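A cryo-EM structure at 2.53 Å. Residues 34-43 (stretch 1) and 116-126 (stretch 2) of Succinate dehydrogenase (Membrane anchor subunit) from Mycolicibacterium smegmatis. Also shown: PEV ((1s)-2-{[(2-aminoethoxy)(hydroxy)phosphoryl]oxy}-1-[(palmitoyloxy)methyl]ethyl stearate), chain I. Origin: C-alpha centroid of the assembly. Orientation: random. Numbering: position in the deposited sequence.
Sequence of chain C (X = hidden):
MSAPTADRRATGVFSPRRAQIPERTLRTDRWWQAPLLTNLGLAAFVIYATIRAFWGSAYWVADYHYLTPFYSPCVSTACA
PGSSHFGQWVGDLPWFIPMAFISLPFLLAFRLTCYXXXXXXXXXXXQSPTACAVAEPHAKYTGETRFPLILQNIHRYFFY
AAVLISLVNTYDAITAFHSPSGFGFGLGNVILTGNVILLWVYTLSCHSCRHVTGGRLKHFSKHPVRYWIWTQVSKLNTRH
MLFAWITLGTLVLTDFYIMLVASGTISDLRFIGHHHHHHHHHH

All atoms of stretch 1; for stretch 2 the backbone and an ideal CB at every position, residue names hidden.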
ATOM      1  N   ALA C  34      30.529   5.095  -0.737  1.00 16.16           N
ATOM      2  CA  ALA C  34      30.176   5.830   0.476  1.00 16.16           C
ATOM      3  C   ALA C  34      30.956   5.389   1.711  1.00 16.16           C
ATOM      4  O   ALA C  34      31.373   6.271   2.485  1.00 16.16           O
ATOM      5  CB  ALA C  34      28.665   5.727   0.718  1.00 16.16           C
ATOM      6  N   PRO C  35      31.156   4.091   1.986  1.00 15.86           N
ATOM      7  CA  PRO C  35      31.995   3.725   3.139  1.00 15.86           C
ATOM      8  C   PRO C  35      33.406   4.280   3.071  1.00 15.86           C
ATOM      9  O   PRO C  35      33.951   4.680   4.105  1.00 15.86           O
ATOM     10  CB  PRO C  35      31.983   2.191   3.103  1.00 15.86           C
ATOM     11  CG  PRO C  35      30.745   1.841   2.393  1.00 15.86           C
ATOM     12  CD  PRO C  35      30.537   2.901   1.373  1.00 15.86           C
ATOM     13  N   LEU C  36      34.019   4.322   1.885  1.00 15.64           N
ATOM     14  CA  LEU C  36      35.346   4.918   1.764  1.00 15.64           C
ATOM     15  C   LEU C  36      35.325   6.394   2.136  1.00 15.64           C
ATOM     16  O   LEU C  36      36.208   6.877   2.852  1.00 15.64           O
ATOM     17  CB  LEU C  36      35.891   4.743   0.347  1.00 15.64           C
ATOM     18  CG  LEU C  36      36.298   3.356  -0.126  1.00 15.64           C
ATOM     19  CD1 LEU C  36      36.651   3.405  -1.595  1.00 15.64           C
ATOM     20  CD2 LEU C  36      37.487   2.884   0.676  1.00 15.64           C
ATOM     21  N   LEU C  37      34.339   7.135   1.635  1.00 15.34           N
ATOM     22  CA  LEU C  37      34.267   8.554   1.953  1.00 15.34           C
ATOM     23  C   LEU C  37      34.077   8.765   3.447  1.00 15.34           C
ATOM     24  O   LEU C  37      34.723   9.634   4.047  1.00 15.34           O
ATOM     25  CB  LEU C  37      33.139   9.209   1.161  1.00 15.34           C
ATOM     26  CG  LEU C  37      33.292   9.120  -0.355  1.00 15.34           C
ATOM     27  CD1 LEU C  37      32.228   9.947  -1.046  1.00 15.34           C
ATOM     28  CD2 LEU C  37      34.679   9.558  -0.778  1.00 15.34           C
ATOM     29  N   THR C  38      33.216   7.956   4.068  1.00 15.11           N
ATOM     30  CA  THR C  38      33.032   8.036   5.512  1.00 15.11           C
ATOM     31  C   THR C  38      34.339   7.768   6.246  1.00 15.11           C
ATOM     32  O   THR C  38      34.698   8.487   7.186  1.00 15.11           O
ATOM     33  CB  THR C  38      31.956   7.045   5.959  1.00 15.11           C
ATOM     34  OG1 THR C  38      30.777   7.229   5.169  1.00 15.11           O
ATOM     35  CG2 THR C  38      31.612   7.251   7.420  1.00 15.11           C
ATOM     36  N   ASN C  39      35.075   6.742   5.817  1.00 15.14           N
ATOM     37  CA  ASN C  39      36.301   6.363   6.510  1.00 15.14           C
ATOM     38  C   ASN C  39      37.366   7.444   6.392  1.00 15.14           C
ATOM     39  O   ASN C  39      38.005   7.803   7.385  1.00 15.14           O
ATOM     40  CB  ASN C  39      36.818   5.034   5.970  1.00 15.14           C
ATOM     41  CG  ASN C  39      36.145   3.846   6.613  1.00 15.14           C
ATOM     42  OD1 ASN C  39      35.614   3.943   7.716  1.00 15.14           O
ATOM     43  ND2 ASN C  39      36.161   2.714   5.927  1.00 15.14           N
ATOM     44  N   LEU C  40      37.576   7.975   5.185  1.00 16.02           N
ATOM     45  CA  LEU C  40      38.557   9.047   5.023  1.00 16.02           C
ATOM     46  C   LEU C  40      38.162  10.306   5.785  1.00 16.02           C
ATOM     47  O   LEU C  40      39.018  10.947   6.405  1.00 16.02           O
ATOM     48  CB  LEU C  40      38.799   9.362   3.545  1.00 16.02           C
ATOM     49  CG  LEU C  40      39.710   8.438   2.722  1.00 16.02           C
ATOM     50  CD1 LEU C  40      39.138   7.075   2.404  1.00 16.02           C
ATOM     51  CD2 LEU C  40      40.108   9.151   1.440  1.00 16.02           C
ATOM     52  N   GLY C  41      36.881  10.680   5.767  1.00 15.66           N
ATOM     53  CA  GLY C  41      36.475  11.857   6.518  1.00 15.66           C
ATOM     54  C   GLY C  41      36.699  11.698   8.009  1.00 15.66           C
ATOM     55  O   GLY C  41      37.267  12.580   8.669  1.00 15.66           O
ATOM     56  N   LEU C  42      36.274  10.557   8.558  1.00 15.74           N
ATOM     57  CA  LEU C  42      36.453  10.309   9.982  1.00 15.74           C
ATOM     58  C   LEU C  42      37.928  10.257  10.353  1.00 15.74           C
ATOM     59  O   LEU C  42      38.338  10.823  11.373  1.00 15.74           O
ATOM     60  CB  LEU C  42      35.755   9.010  10.377  1.00 15.74           C
ATOM     61  CG  LEU C  42      34.228   9.035  10.402  1.00 15.74           C
ATOM     62  CD1 LEU C  42      33.679   7.700  10.872  1.00 15.74           C
ATOM     63  CD2 LEU C  42      33.725  10.159  11.283  1.00 15.74           C
ATOM     64  N   ALA C  43      38.744   9.587   9.535  1.00 16.31           N
ATOM     65  CA  ALA C  43      40.165   9.480   9.836  1.00 16.31           C
ATOM     66  C   ALA C  43      40.842  10.841   9.798  1.00 16.31           C
ATOM     67  O   ALA C  43      41.657  11.157  10.673  1.00 16.31           O
ATOM     68  CB  ALA C  43      40.836   8.520   8.856  1.00 16.31           C
ATOM     69  N   UNK C 116      23.432   9.041  14.246  1.00 11.59           N
ATOM     70  CA  UNK C 116      23.951   9.084  12.883  1.00 11.59           C
ATOM     71  C   UNK C 116      25.342   8.469  12.796  1.00 11.59           C
ATOM     72  O   UNK C 116      25.628   7.679  11.891  1.00 11.59           O
ATOM     73  CB  UNK C 116      23.985  10.527  12.374  1.00 11.59           C
ATOM     74  N   UNK C 117      26.229   8.834  13.722  1.00 11.66           N
ATOM     75  CA  UNK C 117      27.594   8.327  13.662  1.00 11.66           C
ATOM     76  C   UNK C 117      27.635   6.821  13.853  1.00 11.66           C
ATOM     77  O   UNK C 117      28.476   6.143  13.254  1.00 11.66           O
ATOM     78  CB  UNK C 117      28.463   9.012  14.719  1.00 11.66           C
ATOM     79  N   UNK C 118      26.734   6.280  14.675  1.00 11.92           N
ATOM     80  CA  UNK C 118      26.661   4.834  14.828  1.00 11.92           C
ATOM     81  C   UNK C 118      26.346   4.165  13.503  1.00 11.92           C
ATOM     82  O   UNK C 118      26.987   3.178  13.137  1.00 11.92           O
ATOM     83  CB  UNK C 118      25.609   4.457  15.873  1.00 11.92           C
ATOM     84  N   UNK C 119      25.374   4.698  12.759  1.00 11.91           N
ATOM     85  CA  UNK C 119      25.115   4.209  11.410  1.00 11.91           C
ATOM     86  C   UNK C 119      26.374   4.257  10.560  1.00 11.91           C
ATOM     87  O   UNK C 119      26.753   3.263   9.921  1.00 11.91           O
ATOM     88  CB  UNK C 119      24.003   5.026  10.749  1.00 11.91           C
ATOM     89  N   UNK C 120      27.048   5.408  10.562  1.00 11.94           N
ATOM     90  CA  UNK C 120      28.200   5.616   9.697  1.00 11.94           C
ATOM     91  C   UNK C 120      29.286   4.586   9.963  1.00 11.94           C
ATOM     92  O   UNK C 120      29.751   3.911   9.039  1.00 11.94           O
ATOM     93  CB  UNK C 120      28.758   7.028   9.886  1.00 11.94           C
ATOM     94  N   UNK C 121      29.689   4.417  11.225  1.00 12.66           N
ATOM     95  CA  UNK C 121      30.798   3.499  11.438  1.00 12.66           C
ATOM     96  C   UNK C 121      30.366   2.041  11.538  1.00 12.66           C
ATOM     97  O   UNK C 121      31.174   1.175  11.213  1.00 12.66           O
ATOM     98  CB  UNK C 121      31.552   3.894  12.709  1.00 12.66           C
ATOM     99  N   UNK C 122      29.115   1.737  11.901  1.00 12.31           N
ATOM    100  CA  UNK C 122      28.648   0.360  11.782  1.00 12.31           C
ATOM    101  C   UNK C 122      28.680  -0.092  10.332  1.00 12.31           C
ATOM    102  O   UNK C 122      28.961  -1.259  10.043  1.00 12.31           O
ATOM    103  CB  UNK C 122      27.234   0.219  12.349  1.00 12.31           C
ATOM    104  N   UNK C 123      28.381   0.817   9.401  1.00 12.44           N
ATOM    105  CA  UNK C 123      28.523   0.482   7.988  1.00 12.44           C
ATOM    106  C   UNK C 123      29.989   0.413   7.574  1.00 12.44           C
ATOM    107  O   UNK C 123      30.409  -0.540   6.909  1.00 12.44           O
ATOM    108  CB  UNK C 123      27.784   1.506   7.125  1.00 12.44           C
ATOM    109  N   UNK C 124      30.787   1.407   7.966  1.00 13.70           N
ATOM    110  CA  UNK C 124      32.107   1.603   7.374  1.00 13.70           C
ATOM    111  C   UNK C 124      33.198   0.758   8.023  1.00 13.70           C
ATOM    112  O   UNK C 124      33.985   0.120   7.319  1.00 13.70           O
ATOM    113  CB  UNK C 124      32.493   3.081   7.463  1.00 13.70           C
ATOM    114  N   UNK C 125      33.278   0.754   9.349  1.00 13.72           N
ATOM    115  CA  UNK C 125      34.348   0.064  10.056  1.00 13.72           C
ATOM    116  C   UNK C 125      33.942  -1.353  10.422  1.00 13.72           C
ATOM    117  O   UNK C 125      34.677  -2.309  10.170  1.00 13.72           O
ATOM    118  CB  UNK C 125      34.741   0.839  11.315  1.00 13.72           C
ATOM    119  N   UNK C 126      32.765  -1.510  11.023  1.00 15.48           N
ATOM    120  CA  UNK C 126      32.323  -2.817  11.480  1.00 15.48           C
ATOM    121  C   UNK C 126      31.683  -3.638  10.372  1.00 15.48           C
ATOM    122  O   UNK C 126      31.449  -4.834  10.568  1.00 15.48           O
ATOM    123  CB  UNK C 126      31.336  -2.656  12.638  1.00 15.48           C
TER
HETATM  124  C48 PEV I 302      33.676  13.150  14.962  1.00 18.60           C
HETATM  125  C47 PEV I 302      34.511  12.363  15.965  1.00 18.60           C
HETATM  126  C46 PEV I 302      33.880  11.005  16.242  1.00 18.60           C
HETATM  127  C45 PEV I 302      34.210  10.024  15.125  1.00 18.60           C
HETATM  128  C44 PEV I 302      34.346   8.600  15.647  1.00 18.60           C
HETATM  129  C43 PEV I 302      34.268   7.576  14.522  1.00 18.60           C
HETATM  130  C42 PEV I 302      35.237   6.430  14.765  1.00 18.60           C
HETATM  131  C41 PEV I 302      34.507   5.194  15.266  1.00 18.60           C
HETATM  132  C40 PEV I 302      35.304   3.928  14.998  1.00 18.60           C
HETATM  133  C39 PEV I 302      35.290   3.017  16.213  1.00 18.60           C
HETATM  134  C38 PEV I 302      33.970   2.263  16.283  1.00 18.60           C
HETATM  135  C37 PEV I 302      34.040   0.966  15.491  1.00 18.60           C
HETATM  136  C36 PEV I 302      33.553  -0.209  16.319  1.00 18.60           C
HETATM  137  C35 PEV I 302      32.101  -0.537  16.001  1.00 18.60           C
HETATM  138  C34 PEV I 302      31.817  -2.007  16.262  1.00 18.60           C
HETATM  139  C33 PEV I 302      32.315  -2.423  17.636  1.00 18.60           C
HETATM  140  C32 PEV I 302      32.626  -3.910  17.666  1.00 18.60           C
HETATM  141  C31 PEV I 302      31.430  -4.703  18.163  1.00 18.60           C
HETATM  142  O31 PEV I 302      30.433  -4.729  17.526  1.00 18.60           O
HETATM  143  O2  PEV I 302      31.513  -5.404  19.364  1.00 18.60           O
HETATM  144  C2  PEV I 302      31.480  -6.785  19.184  1.00 18.60           C
HETATM  145  C1  PEV I 302      30.065  -7.272  19.465  1.00 18.60           C
HETATM  146  O3P PEV I 302      29.362  -7.288  18.256  1.00 18.60           O
HETATM  147  P   PEV I 302      28.780  -8.725  17.699  1.00 18.60           P
HETATM  148  O1P PEV I 302      29.873  -9.489  16.997  1.00 18.60           O
HETATM  149  O2P PEV I 302      27.644  -8.465  16.743  1.00 18.60           O
HETATM  150  O4P PEV I 302      28.252  -9.612  18.981  1.00 18.60           O
HETATM  151  C4  PEV I 302      29.073 -10.630  19.473  1.00 18.60           C
HETATM  152  C5  PEV I 302      28.934 -10.660  20.994  1.00 18.60           C
HETATM  153  N6  PEV I 302      30.090 -11.299  21.593  1.00 18.60           N
HETATM  154  C3  PEV I 302      32.471  -7.438  20.143  1.00 18.60           C
HETATM  155  O3  PEV I 302      33.679  -6.741  20.032  1.00 18.60           O
HETATM  156  C11 PEV I 302      34.017  -5.988  21.161  1.00 18.60           C
HETATM  157  O11 PEV I 302      34.193  -6.523  22.202  1.00 18.60           O
HETATM  158  C12 PEV I 302      34.145  -4.472  21.058  1.00 18.60           C
HETATM  159  C13 PEV I 302      35.424  -3.959  21.712  1.00 18.60           C
HETATM  160  C14 PEV I 302      35.816  -2.578  21.198  1.00 18.60           C
HETATM  161  C15 PEV I 302      34.645  -1.599  21.208  1.00 18.60           C
HETATM  162  C16 PEV I 302      34.946  -0.380  22.074  1.00 18.60           C
HETATM  163  C17 PEV I 302      34.439   0.937  21.486  1.00 18.60           C
HETATM  164  C18 PEV I 302      33.673   0.770  20.175  1.00 18.60           C
HETATM  165  C19 PEV I 302      32.271   1.378  20.217  1.00 18.60           C
HETATM  166  C20 PEV I 302      31.861   1.859  21.609  1.00 18.60           C
HETATM  167  C21 PEV I 302      30.726   2.877  21.548  1.00 18.60           C
HETATM  168  C22 PEV I 302      30.643   3.728  22.812  1.00 18.60           C
HETATM  169  C23 PEV I 302      29.654   3.191  23.843  1.00 18.60           C
HETATM  170  C24 PEV I 302      30.186   3.390  25.257  1.00 18.60           C
HETATM  171  C25 PEV I 302      29.954   4.810  25.763  1.00 18.60           C
HETATM  172  C26 PEV I 302      31.262   5.500  26.139  1.00 18.60           C

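The second stretch is helical over most of its length, the helix having begun earlier in the chain, and its axis passes within 9.3 Å of the axis of helix 34-43, with 113° between their N-to-C directions. With so oblique a crossing, contact is confined to a few positions, and the bare backbone suggests most of them.

At position 116 CA-to-CB points sideways, and nothing of stretch 1 lies near the ideal CB; the site constrains little, and only a long side chain could come close. It is Tyr116, whose ring swings nearer yet makes no real contact.

Position 117 also points sideways into open space, but the end of Leu42 and the lipid tail at C48 lie beyond it. A long apolar or aromatic residue could bridge that gap, as leucine, methionine, phenylalanine or tyrosine might. The residue is Tyr117. With chi1 in the m well, its ring meets Leu42 edge-on, Leu42 CD2 lying 4.0 Å from Tyr117 CE1, and its OH is hydrogen-bonded elsewhere in the structure.

Positions 118 and 119 are out of reach of stretch 1, which sets no preference; they are Arg118 and Lys119.

Position 120 faces the neighboring helix directly. Its ideal CB is 3.8 Å from Thr38 CG2 and 5.1 Å from Leu42 CD1, so a small residue, such as alanine, serine or glycine, fits readily. Ala120 is found, its CB packing against Thr38 CG2 at 3.8 Å.

At 121 the CB points sideways, 4.7 Å from Leu42 CD1, and the lipid chain runs nearby. Apolar or aromatic groups would suit. Tyr121 takes chi1 p, which leads its ring away from stretch 1 and lays one face against the lipid; Tyr121 CD1 is 3.7 Å from PEV C41. The same acyl chain touches Leu42, with Leu42 CD1 3.7 Å from PEV C43, so lipid contacts both helices.

Position 122 is out of reach of stretch 1, so stretch 1 sets no preference there and many side chains would do. Tyr122 presents its ring edge to the lipid at PEV C35.

Position 123 points toward stretch 1 but finds nothing within 5.5 Å of its ideal CB, leaving room for many side chains. Arg123 makes no close contact there.

Position 124 is the tightest: CA is 4.7 Å from Pro35 CA, and the ideal CB is 3.2 Å from Asn39 OD1. Glycine, alanine or serine are the natural candidates. Ser124 puts its OG 3.3 Å from Thr38 CB and 3.7 Å from Pro35 CA. No hydrogen bond crosses between the stretches: Ser124 OG donates to Ala120 O at 2.9 Å, just as Thr38 OG1 donates to Ala34 O at 2.9 Å, so each hydroxyl serves its own helix.

At 125 CA-to-CB points sideways, with Asn39 OD1 4.8 Å from the ideal CB; a polar or a modest apolar group could fit. Val125 brings CG2 to 3.7 Å from Asn39 OD1.

Position 126 is beyond stretch 1, but the lipid's ester region lies nearby and would suit an aromatic or polar group. In Trp126, NE1 is 3.1 Å from PEV O31.

Stretch 2 116-126: YYRKAYYRSVW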
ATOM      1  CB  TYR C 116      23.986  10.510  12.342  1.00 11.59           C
ATOM      2  CG  TYR C 116      24.835  10.567  11.097  1.00 11.59           C
ATOM      3  CD1 TYR C 116      24.429   9.926   9.935  1.00 11.59           C
ATOM      4  CD2 TYR C 116      26.064  11.207  11.095  1.00 11.59           C
ATOM      5  CE1 TYR C 116      25.210   9.936   8.807  1.00 11.59           C
ATOM      6  CE2 TYR C 116      26.851  11.227   9.967  1.00 11.59           C
ATOM      7  CZ  TYR C 116      26.416  10.593   8.825  1.00 11.59           C
ATOM      8  OH  TYR C 116      27.194  10.612   7.693  1.00 11.59           O
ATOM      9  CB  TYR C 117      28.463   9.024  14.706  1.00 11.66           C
ATOM     10  CG  TYR C 117      28.966  10.374  14.267  1.00 11.66           C
ATOM     11  CD1 TYR C 117      30.034  10.489  13.393  1.00 11.66           C
ATOM     12  CD2 TYR C 117      28.372  11.538  14.724  1.00 11.66           C
ATOM     13  CE1 TYR C 117      30.493  11.722  12.989  1.00 11.66           C
ATOM     14  CE2 TYR C 117      28.823  12.773  14.328  1.00 11.66           C
ATOM     15  CZ  TYR C 117      29.884  12.861  13.461  1.00 11.66           C
ATOM     16  OH  TYR C 117      30.334  14.096  13.068  1.00 11.66           O
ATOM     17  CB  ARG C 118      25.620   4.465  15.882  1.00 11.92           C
ATOM     18  CG  ARG C 118      26.178   4.396  17.284  1.00 11.92           C
ATOM     19  CD  ARG C 118      25.220   4.973  18.289  1.00 11.92           C
ATOM     20  NE  ARG C 118      24.163   4.027  18.620  1.00 11.92           N
ATOM     21  CZ  ARG C 118      23.095   4.327  19.344  1.00 11.92           C
ATOM     22  NH1 ARG C 118      22.940   5.554  19.817  1.00 11.92           N
ATOM     23  NH2 ARG C 118      22.184   3.404  19.596  1.00 11.92           N
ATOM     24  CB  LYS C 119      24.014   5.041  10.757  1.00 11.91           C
ATOM     25  CG  LYS C 119      23.699   4.618   9.340  1.00 11.91           C
ATOM     26  CD  LYS C 119      22.673   5.517   8.693  1.00 11.91           C
ATOM     27  CE  LYS C 119      23.337   6.540   7.804  1.00 11.91           C
ATOM     28  NZ  LYS C 119      23.833   5.915   6.551  1.00 11.91           N
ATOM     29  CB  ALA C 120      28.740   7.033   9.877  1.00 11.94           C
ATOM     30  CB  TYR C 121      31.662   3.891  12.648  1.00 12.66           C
ATOM     31  CG  TYR C 121      31.022   3.969  14.014  1.00 12.66           C
ATOM     32  CD1 TYR C 121      30.885   5.187  14.661  1.00 12.66           C
ATOM     33  CD2 TYR C 121      30.597   2.827  14.675  1.00 12.66           C
ATOM     34  CE1 TYR C 121      30.325   5.269  15.912  1.00 12.66           C
ATOM     35  CE2 TYR C 121      30.030   2.900  15.926  1.00 12.66           C
ATOM     36  CZ  TYR C 121      29.897   4.124  16.539  1.00 12.66           C
ATOM     37  OH  TYR C 121      29.336   4.203  17.788  1.00 12.66           O
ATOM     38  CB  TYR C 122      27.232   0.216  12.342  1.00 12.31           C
ATOM     39  CG  TYR C 122      27.129   0.239  13.846  1.00 12.31           C
ATOM     40  CD1 TYR C 122      28.183  -0.173  14.644  1.00 12.31           C
ATOM     41  CD2 TYR C 122      25.967   0.665  14.469  1.00 12.31           C
ATOM     42  CE1 TYR C 122      28.086  -0.147  16.015  1.00 12.31           C
ATOM     43  CE2 TYR C 122      25.861   0.694  15.836  1.00 12.31           C
ATOM     44  CZ  TYR C 122      26.922   0.287  16.605  1.00 12.31           C
ATOM     45  OH  TYR C 122      26.815   0.314  17.973  1.00 12.31           O
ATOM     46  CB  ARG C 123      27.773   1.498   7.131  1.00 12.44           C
ATOM     47  CG  ARG C 123      26.272   1.332   7.134  1.00 12.44           C
ATOM     48  CD  ARG C 123      25.696   1.740   5.801  1.00 12.44           C
ATOM     49  NE  ARG C 123      24.259   1.972   5.861  1.00 12.44           N
ATOM     50  CZ  ARG C 123      23.501   2.195   4.795  1.00 12.44           C
ATOM     51  NH1 ARG C 123      24.045   2.209   3.589  1.00 12.44           N
ATOM     52  NH2 ARG C 123      22.200   2.397   4.934  1.00 12.44           N
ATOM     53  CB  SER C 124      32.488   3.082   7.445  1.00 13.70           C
ATOM     54  OG  SER C 124      31.530   3.884   6.786  1.00 13.70           O
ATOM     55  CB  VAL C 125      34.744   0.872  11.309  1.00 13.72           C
ATOM     56  CG1 VAL C 125      35.915   0.219  12.021  1.00 13.72           C
ATOM     57  CG2 VAL C 125      35.056   2.306  10.936  1.00 13.72           C
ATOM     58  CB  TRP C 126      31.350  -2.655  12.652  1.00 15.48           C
ATOM     59  CG  TRP C 126      31.110  -3.911  13.444  1.00 15.48           C
ATOM     60  CD1 TRP C 126      29.902  -4.423  13.808  1.00 15.48           C
ATOM     61  CD2 TRP C 126      32.099  -4.803  13.977  1.00 15.48           C
ATOM     62  NE1 TRP C 126      30.073  -5.580  14.526  1.00 15.48           N
ATOM     63  CE2 TRP C 126      31.413  -5.835  14.644  1.00 15.48           C
ATOM     64  CE3 TRP C 126      33.497  -4.831  13.953  1.00 15.48           C
ATOM     65  CZ2 TRP C 126      32.073  -6.882  15.280  1.00 15.48           C
ATOM     66  CZ3 TRP C 126      34.150  -5.871  14.582  1.00 15.48           C
ATOM     67  CH2 TRP C 126      33.439  -6.882  15.238  1.00 15.48           C
TER
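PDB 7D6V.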